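Long-range contacts in fatty acid amide hydrolase (PDB 6KVR), which probably hydrolyses monocarboxylic acid amides to the carboxylate and ammonium, as a Candida albicans member of the amidase signature family: residues Ser156-Met161 with Thr201-Thr206; Cys120-Phe125 with Ser212-Thr217; Gly170-Lys175 with Val283-Gly288. All blocks are in the same frame, centred on the assembly; numbering follows the deposited sequence.

Interaction 1 (Ser156-Met161 with Thr201-Thr206)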
# COMPACT_ATOMS: atom_id res chain seq x y z
N SER A 156 -11.41 -3.96 -25.36
CA SER A 156 -10.46 -5.04 -25.56
C SER A 156 -9.68 -5.31 -24.27
O SER A 156 -9.45 -4.41 -23.46
CB SER A 156 -9.48 -4.70 -26.69
OG SER A 156 -8.86 -3.46 -26.45
N LEU A 157 -9.27 -6.56 -24.09
CA LEU A 157 -8.75 -7.07 -22.83
C LEU A 157 -7.42 -7.76 -23.05
O LEU A 157 -7.29 -8.60 -23.95
CB LEU A 157 -9.74 -8.04 -22.19
CG LEU A 157 -11.12 -7.49 -21.82
CD1 LEU A 157 -12.04 -8.63 -21.54
CD2 LEU A 157 -11.04 -6.53 -20.63
N LYS A 158 -6.42 -7.40 -22.26
CA LYS A 158 -5.15 -8.12 -22.29
C LYS A 158 -5.40 -9.57 -21.89
O LYS A 158 -6.17 -9.84 -20.97
CB LYS A 158 -4.15 -7.44 -21.35
CG LYS A 158 -2.70 -7.87 -21.50
CD LYS A 158 -1.82 -7.12 -20.50
CE LYS A 158 -0.38 -7.65 -20.51
NZ LYS A 158 0.60 -6.68 -19.91
N GLU A 159 -4.75 -10.50 -22.61
CA GLU A 159 -5.05 -11.92 -22.45
C GLU A 159 -4.82 -12.41 -21.02
O GLU A 159 -5.59 -13.23 -20.50
CB GLU A 159 -4.23 -12.76 -23.43
CG GLU A 159 -4.64 -14.25 -23.51
CD GLU A 159 -4.07 -15.12 -22.36
OE1 GLU A 159 -3.15 -14.67 -21.63
OE2 GLU A 159 -4.56 -16.26 -22.17
N GLN A 160 -3.74 -11.96 -20.36
CA GLN A 160 -3.36 -12.55 -19.08
C GLN A 160 -4.43 -12.39 -17.99
O GLN A 160 -4.35 -13.08 -16.97
CB GLN A 160 -2.02 -11.95 -18.61
CG GLN A 160 -2.06 -10.44 -18.34
CD GLN A 160 -2.18 -10.14 -16.87
OE1 GLN A 160 -1.77 -10.95 -16.02
NE2 GLN A 160 -2.72 -8.96 -16.54
N MSE A 161 -5.42 -11.54 -18.18
CA MSE A 161 -6.49 -11.41 -17.19
C MSE A 161 -7.47 -12.57 -17.29
O MSE A 161 -7.92 -12.91 -18.39
CB MSE A 161 -7.25 -10.09 -17.35
CG MSE A 161 -6.40 -8.86 -17.14
SE MSE A 161 -7.41 -7.19 -17.41
CE MSE A 161 -7.58 -7.33 -19.32
N THR A 201 -6.03 -9.69 -26.32
CA THR A 201 -4.90 -9.22 -27.11
C THR A 201 -3.58 -9.84 -26.65
O THR A 201 -3.45 -10.32 -25.52
CB THR A 201 -4.80 -7.70 -27.04
OG1 THR A 201 -4.90 -7.28 -25.67
CG2 THR A 201 -5.94 -7.07 -27.84
N SER A 202 -2.59 -9.74 -27.53
CA SER A 202 -1.33 -10.44 -27.38
C SER A 202 -0.41 -9.76 -26.37
O SER A 202 -0.58 -8.59 -26.00
CB SER A 202 -0.61 -10.55 -28.73
OG SER A 202 -0.32 -9.25 -29.23
N GLN A 203 0.59 -10.53 -25.95
CA GLN A 203 1.55 -10.17 -24.93
C GLN A 203 2.78 -11.05 -25.13
O GLN A 203 2.66 -12.15 -25.68
CB GLN A 203 0.96 -10.38 -23.53
CG GLN A 203 0.66 -11.84 -23.28
CD GLN A 203 -0.60 -12.07 -22.47
OE1 GLN A 203 -1.20 -11.13 -21.94
NE2 GLN A 203 -1.01 -13.33 -22.40
N PRO A 204 3.95 -10.60 -24.74
CA PRO A 204 5.15 -11.43 -24.88
C PRO A 204 5.19 -12.57 -23.86
O PRO A 204 4.59 -12.50 -22.79
CB PRO A 204 6.29 -10.44 -24.62
CG PRO A 204 5.64 -9.43 -23.67
CD PRO A 204 4.26 -9.25 -24.25
N GLN A 205 5.92 -13.62 -24.23
CA GLN A 205 6.37 -14.61 -23.26
C GLN A 205 7.12 -13.94 -22.10
O GLN A 205 8.01 -13.11 -22.33
CB GLN A 205 7.26 -15.62 -23.99
CG GLN A 205 8.00 -16.62 -23.13
CD GLN A 205 9.15 -17.26 -23.91
OE1 GLN A 205 10.20 -16.64 -24.12
NE2 GLN A 205 8.95 -18.49 -24.35
N THR A 206 6.75 -14.30 -20.87
CA THR A 206 7.19 -13.82 -19.55
C THR A 206 6.53 -12.51 -19.15
O THR A 206 6.63 -12.12 -17.98
CB THR A 206 8.72 -13.64 -19.38
OG1 THR A 206 9.17 -12.43 -20.02
CG2 THR A 206 9.52 -14.83 -19.93
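Thr201 ends its strand in parallel pairing with strand 155-158: its N-H donates to Leu157 O at 2.9 Å, and its carbonyl O takes the N-H of Glu159 in the carbonyl plane, on a lone pair, at 3.2 Å. The two bonds straddle Lys158. Thr201 OG1, between the backbone N and carbonyl carbon (chi1 48°), sits 3.5 Å from Lys158 CA and is hydrogen-bonded to Glu237. Beyond Ser202, Gln203 sends its amide into the type I turn Lys158-Met161. This turn follows the strand that carries Lys158, predicted to be the charge-relay lysine of the Ser-Ser-Lys triad of this family; the extended lysine chain passes Gln203 OE1, at 3.6 Å from CG, so that NZ hydrogen-bonds Ser233 and Ser252. Gln203 NE2 donates to Glu159 OE1 at 2.6 Å, within its own amide plane but from above the carboxylate, the two planes standing 84° apart. Glu159, folded at chi2 (-80°), also accepts from the backbone N-H groups of His169 and Gly170, so three N-H donors surround a buried carboxylate and would probably stabilise its charge. Gln203 OE1 takes a weak bond from Gln160 N at 3.1 Å. Pro204 packs on Ser233.

Interaction 2 (Cys120-Phe125 with Ser212-Thr217)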
# COMPACT_ATOMS: atom_id res chain seq x y z
N CYS A 120 -2.61 -8.54 -33.63
CA CYS A 120 -2.81 -8.07 -32.27
C CYS A 120 -3.71 -8.96 -31.40
O CYS A 120 -3.72 -8.78 -30.18
CB CYS A 120 -3.38 -6.65 -32.30
SG CYS A 120 -4.96 -6.55 -33.17
N ALA A 121 -4.47 -9.90 -31.97
CA ALA A 121 -5.37 -10.74 -31.18
C ALA A 121 -4.74 -12.09 -30.84
O ALA A 121 -3.99 -12.66 -31.65
CB ALA A 121 -6.69 -10.96 -31.92
N MSE A 122 -5.06 -12.61 -29.65
CA MSE A 122 -4.75 -14.01 -29.30
C MSE A 122 -6.00 -14.88 -29.31
O MSE A 122 -5.93 -16.10 -29.48
CB MSE A 122 -4.09 -14.14 -27.92
CG MSE A 122 -2.98 -13.17 -27.63
SE MSE A 122 -1.52 -13.93 -26.52
CE MSE A 122 -1.42 -15.56 -27.57
N GLU A 123 -7.15 -14.24 -29.08
CA GLU A 123 -8.44 -14.91 -29.04
C GLU A 123 -9.47 -13.95 -29.61
O GLU A 123 -9.46 -12.75 -29.30
CB GLU A 123 -8.83 -15.33 -27.62
CG GLU A 123 -8.30 -16.71 -27.19
CD GLU A 123 -9.07 -17.32 -26.00
OE1 GLU A 123 -8.91 -18.54 -25.73
OE2 GLU A 123 -9.83 -16.57 -25.33
N LEU A 124 -10.34 -14.47 -30.46
CA LEU A 124 -11.42 -13.70 -31.05
C LEU A 124 -12.72 -14.43 -30.78
O LEU A 124 -12.79 -15.65 -30.93
CB LEU A 124 -11.22 -13.55 -32.55
CG LEU A 124 -10.51 -12.30 -33.05
CD1 LEU A 124 -10.31 -12.43 -34.57
CD2 LEU A 124 -11.35 -11.10 -32.71
N PHE A 125 -13.74 -13.69 -30.34
CA PHE A 125 -15.03 -14.33 -30.12
C PHE A 125 -16.11 -13.31 -30.48
O PHE A 125 -16.89 -12.83 -29.64
CB PHE A 125 -15.21 -14.88 -28.70
CG PHE A 125 -14.54 -14.08 -27.60
CD1 PHE A 125 -13.19 -14.23 -27.33
CD2 PHE A 125 -15.29 -13.24 -26.79
CE1 PHE A 125 -12.57 -13.51 -26.27
CE2 PHE A 125 -14.71 -12.53 -25.74
CZ PHE A 125 -13.34 -12.66 -25.48
N SER A 212 6.51 -8.01 -28.12
CA SER A 212 5.42 -8.98 -28.15
C SER A 212 5.80 -10.45 -28.39
O SER A 212 4.90 -11.30 -28.30
CB SER A 212 4.39 -8.58 -29.22
OG SER A 212 5.02 -8.10 -30.39
N ALA A 213 7.06 -10.78 -28.67
CA ALA A 213 7.36 -12.14 -29.14
C ALA A 213 6.85 -13.18 -28.15
O ALA A 213 7.13 -13.12 -26.96
CB ALA A 213 8.87 -12.33 -29.35
N ASN A 214 6.08 -14.13 -28.67
CA ASN A 214 5.60 -15.26 -27.88
C ASN A 214 5.48 -16.48 -28.80
O ASN A 214 5.47 -16.37 -30.03
CB ASN A 214 4.26 -14.94 -27.22
CG ASN A 214 3.13 -14.82 -28.24
OD1 ASN A 214 2.55 -15.82 -28.66
ND2 ASN A 214 2.82 -13.58 -28.63
N ASN A 215 5.35 -17.66 -28.18
CA ASN A 215 5.31 -18.92 -28.91
C ASN A 215 3.91 -19.29 -29.39
O ASN A 215 3.76 -20.36 -29.98
CB ASN A 215 5.86 -20.05 -28.04
CG ASN A 215 7.38 -20.09 -28.06
OD1 ASN A 215 7.99 -19.98 -29.12
ND2 ASN A 215 7.99 -20.21 -26.89
N PHE A 216 2.89 -18.47 -29.14
CA PHE A 216 1.56 -18.79 -29.64
C PHE A 216 1.33 -18.17 -31.02
O PHE A 216 1.05 -18.87 -31.99
CB PHE A 216 0.46 -18.30 -28.68
CG PHE A 216 0.44 -18.97 -27.33
CD1 PHE A 216 1.31 -18.58 -26.33
CD2 PHE A 216 -0.52 -19.93 -27.04
CE1 PHE A 216 1.25 -19.17 -25.06
CE2 PHE A 216 -0.58 -20.52 -25.78
CZ PHE A 216 0.31 -20.13 -24.79
N THR A 217 1.46 -16.84 -31.11
CA THR A 217 1.12 -16.09 -32.31
C THR A 217 2.28 -15.30 -32.91
O THR A 217 2.07 -14.60 -33.91
CB THR A 217 -0.00 -15.09 -32.00
OG1 THR A 217 0.43 -14.20 -30.95
CG2 THR A 217 -1.27 -15.82 -31.56
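The nearest CA atoms, those of Met122 and Thr217, are 6.9 Å apart, and no hydrogen bond joins the two segments, so side chains make most of the contact. Met122 belongs to a classic beta bulge, in which it and Glu123 both face Arg200 on the neighbouring strand, at the edge of the large mixed sheet of the amidase fold. The chain turns a corner here, and the selenomethionine reaches out to the loop that follows strand 199-201. Its CG lies anti to the carbonyl carbon (chi1 -46°), and further bends at chi2 and chi3 swing the methyl end round to meet the loop. That methyl, CE, does most of the touching: it lies 3.5 Å from Phe216 CB and 4.0 Å from Thr217 CG2, with Asn214 OD1 also close by. It meets the root of the phenylalanine side chain, and the Met122 and Phe216 side chains cross at about a right angle. The Phe216 ring itself stacks on His169, while Tyr34 of helix 20-40 also packs on Met122.

Asn214 braces the loop locally. Its side chain stands between the backbone N and carbonyl carbon (chi1 68°), which turns OD1 back over the following residues. OD1 accepts the N-H of Phe216 at 2.7 Å, an Asx turn, and the N-H of Thr217 at 2.9 Å, completing an Asx motif; both donors lie in the carbonyl plane on lone pairs. The double grip holds the amide in place, and its other end is tied as well: Asn214 ND2 donates to Ser212 O at 3.1 Å, nearly along the C=O axis. Thr217 CG2 also lies 4.2 Å from Ala121 O.

Interaction 3 (Gly170-Lys175 with Val283-Gly288)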
# COMPACT_ATOMS: atom_id res chain seq x y z
N GLY A 170 -1.37 -16.18 -20.00
CA GLY A 170 -0.40 -15.14 -19.69
C GLY A 170 0.89 -15.23 -20.48
O GLY A 170 1.94 -14.77 -19.99
N GLY A 171 0.84 -15.81 -21.68
CA GLY A 171 2.03 -16.03 -22.49
C GLY A 171 2.83 -17.28 -22.17
O GLY A 171 3.83 -17.54 -22.85
N TYR A 172 2.43 -18.07 -21.17
CA TYR A 172 3.16 -19.28 -20.77
C TYR A 172 2.48 -20.49 -21.39
O TYR A 172 1.28 -20.71 -21.17
CB TYR A 172 3.22 -19.43 -19.25
CG TYR A 172 3.92 -18.30 -18.53
CD1 TYR A 172 5.31 -18.24 -18.47
CD2 TYR A 172 3.19 -17.30 -17.89
CE1 TYR A 172 5.96 -17.21 -17.79
CE2 TYR A 172 3.83 -16.26 -17.23
CZ TYR A 172 5.22 -16.23 -17.19
OH TYR A 172 5.85 -15.21 -16.52
N VAL A 173 3.22 -21.27 -22.18
CA VAL A 173 2.60 -22.42 -22.83
C VAL A 173 2.13 -23.42 -21.78
O VAL A 173 1.06 -24.02 -21.90
CB VAL A 173 3.55 -23.06 -23.85
CG1 VAL A 173 3.08 -24.47 -24.23
CG2 VAL A 173 3.62 -22.16 -25.09
N SER A 174 2.92 -23.58 -20.70
CA SER A 174 2.52 -24.45 -19.61
C SER A 174 1.12 -24.14 -19.07
O SER A 174 0.47 -25.03 -18.54
CB SER A 174 3.54 -24.37 -18.47
OG SER A 174 3.44 -23.13 -17.80
N LYS A 175 0.64 -22.91 -19.25
CA LYS A 175 -0.67 -22.52 -18.74
C LYS A 175 -1.77 -22.59 -19.80
O LYS A 175 -2.89 -22.12 -19.55
CB LYS A 175 -0.61 -21.10 -18.15
CG LYS A 175 0.24 -20.99 -16.91
CD LYS A 175 -0.61 -21.40 -15.71
CE LYS A 175 0.20 -21.83 -14.51
NZ LYS A 175 -0.71 -21.78 -13.34
N VAL A 283 -2.87 -14.37 -14.77
CA VAL A 283 -1.68 -15.22 -14.82
C VAL A 283 -0.46 -14.34 -15.03
O VAL A 283 -0.43 -13.50 -15.94
CB VAL A 283 -1.79 -16.28 -15.93
CG1 VAL A 283 -0.45 -16.97 -16.13
CG2 VAL A 283 -2.84 -17.30 -15.58
N SER A 284 0.55 -14.53 -14.19
CA SER A 284 1.83 -13.84 -14.28
C SER A 284 2.76 -14.52 -13.29
O SER A 284 2.34 -15.38 -12.52
CB SER A 284 1.71 -12.34 -13.97
OG SER A 284 1.92 -12.08 -12.58
N SER A 285 4.03 -14.12 -13.32
CA SER A 285 4.98 -14.64 -12.34
C SER A 285 5.07 -13.78 -11.07
O SER A 285 5.97 -13.99 -10.25
CB SER A 285 6.35 -14.79 -12.99
OG SER A 285 6.98 -13.53 -13.08
N GLY A 286 4.15 -12.84 -10.87
CA GLY A 286 4.26 -11.85 -9.81
C GLY A 286 3.55 -12.13 -8.51
O GLY A 286 3.44 -11.21 -7.68
N ALA A 287 3.07 -13.35 -8.28
CA ALA A 287 2.33 -13.65 -7.05
C ALA A 287 3.18 -13.34 -5.82
O ALA A 287 4.29 -13.86 -5.67
CB ALA A 287 1.90 -15.12 -7.03
N GLY A 288 2.66 -12.49 -4.94
CA GLY A 288 3.34 -12.15 -3.71
C GLY A 288 4.37 -11.05 -3.85
O GLY A 288 5.00 -10.68 -2.85
O HOH W 1 5.12 -12.37 -15.31
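Two loops of the amidase fold meet here, one following strand 155-158 with a 3-10 turn at 173-175 and the other lying between strands 268-271 and 295-300, without a direct hydrogen bond. Val283 is the centre of the apolar part. With CG1 anti to the backbone N (chi1 169°), that methyl reaches Gly170 CA at 4.0 Å, the edge of the Tyr172 ring at CD2 at 4.1 Å, and Lys175 CG at 4.2 Å. Gly170, with positive phi and no side chain, lays its CA against this methyl. Tyr172 has CG anti to the carbonyl carbon (chi1 -61°), so its ring lies alongside Val283, the two side chains running in opposite senses, and Ser284 CA comes near the ring plane at the same edge. Lys175 adopts the same first torsion (chi1 -67°) and bends at chi2, crossing the valine obliquely with its aliphatic part. Ser284 OG accepts from Gly286 N, an ST turn that shapes the second loop beside Leu207, a predicted substrate-binding residue. The phenol of Tyr172 is hydrogen-bonded to Gln404 of helix 402-409. A water joins the loops at this tip: it donates to Tyr172 OH at 3.2 Å and accepts from Ser285 N at 2.9 Å.

In the fold
From the N terminus, residues 120-125 open interaction 2, whose loop closes 87 residues later at 212-217. Interaction 1, between 156-161 and 201-206, falls wholly within that span. Residues 170-175 lie inside both of these loops but find their partner far downstream at 283-288, so interaction 3 crosses the other two. Interactions 1 and 2 share one end of the mixed sheet and touch through Ser202 N and Cys120 O. Interaction 1 meets interaction 3 through Gln160 with Val283 and Gln203 against Gly171, while Phe216 of interaction 2 packs on Gly171-Val173. Together they join edge strand 123-124, the next strand 199-201 and the strand bearing Lys158 with the loops beside them.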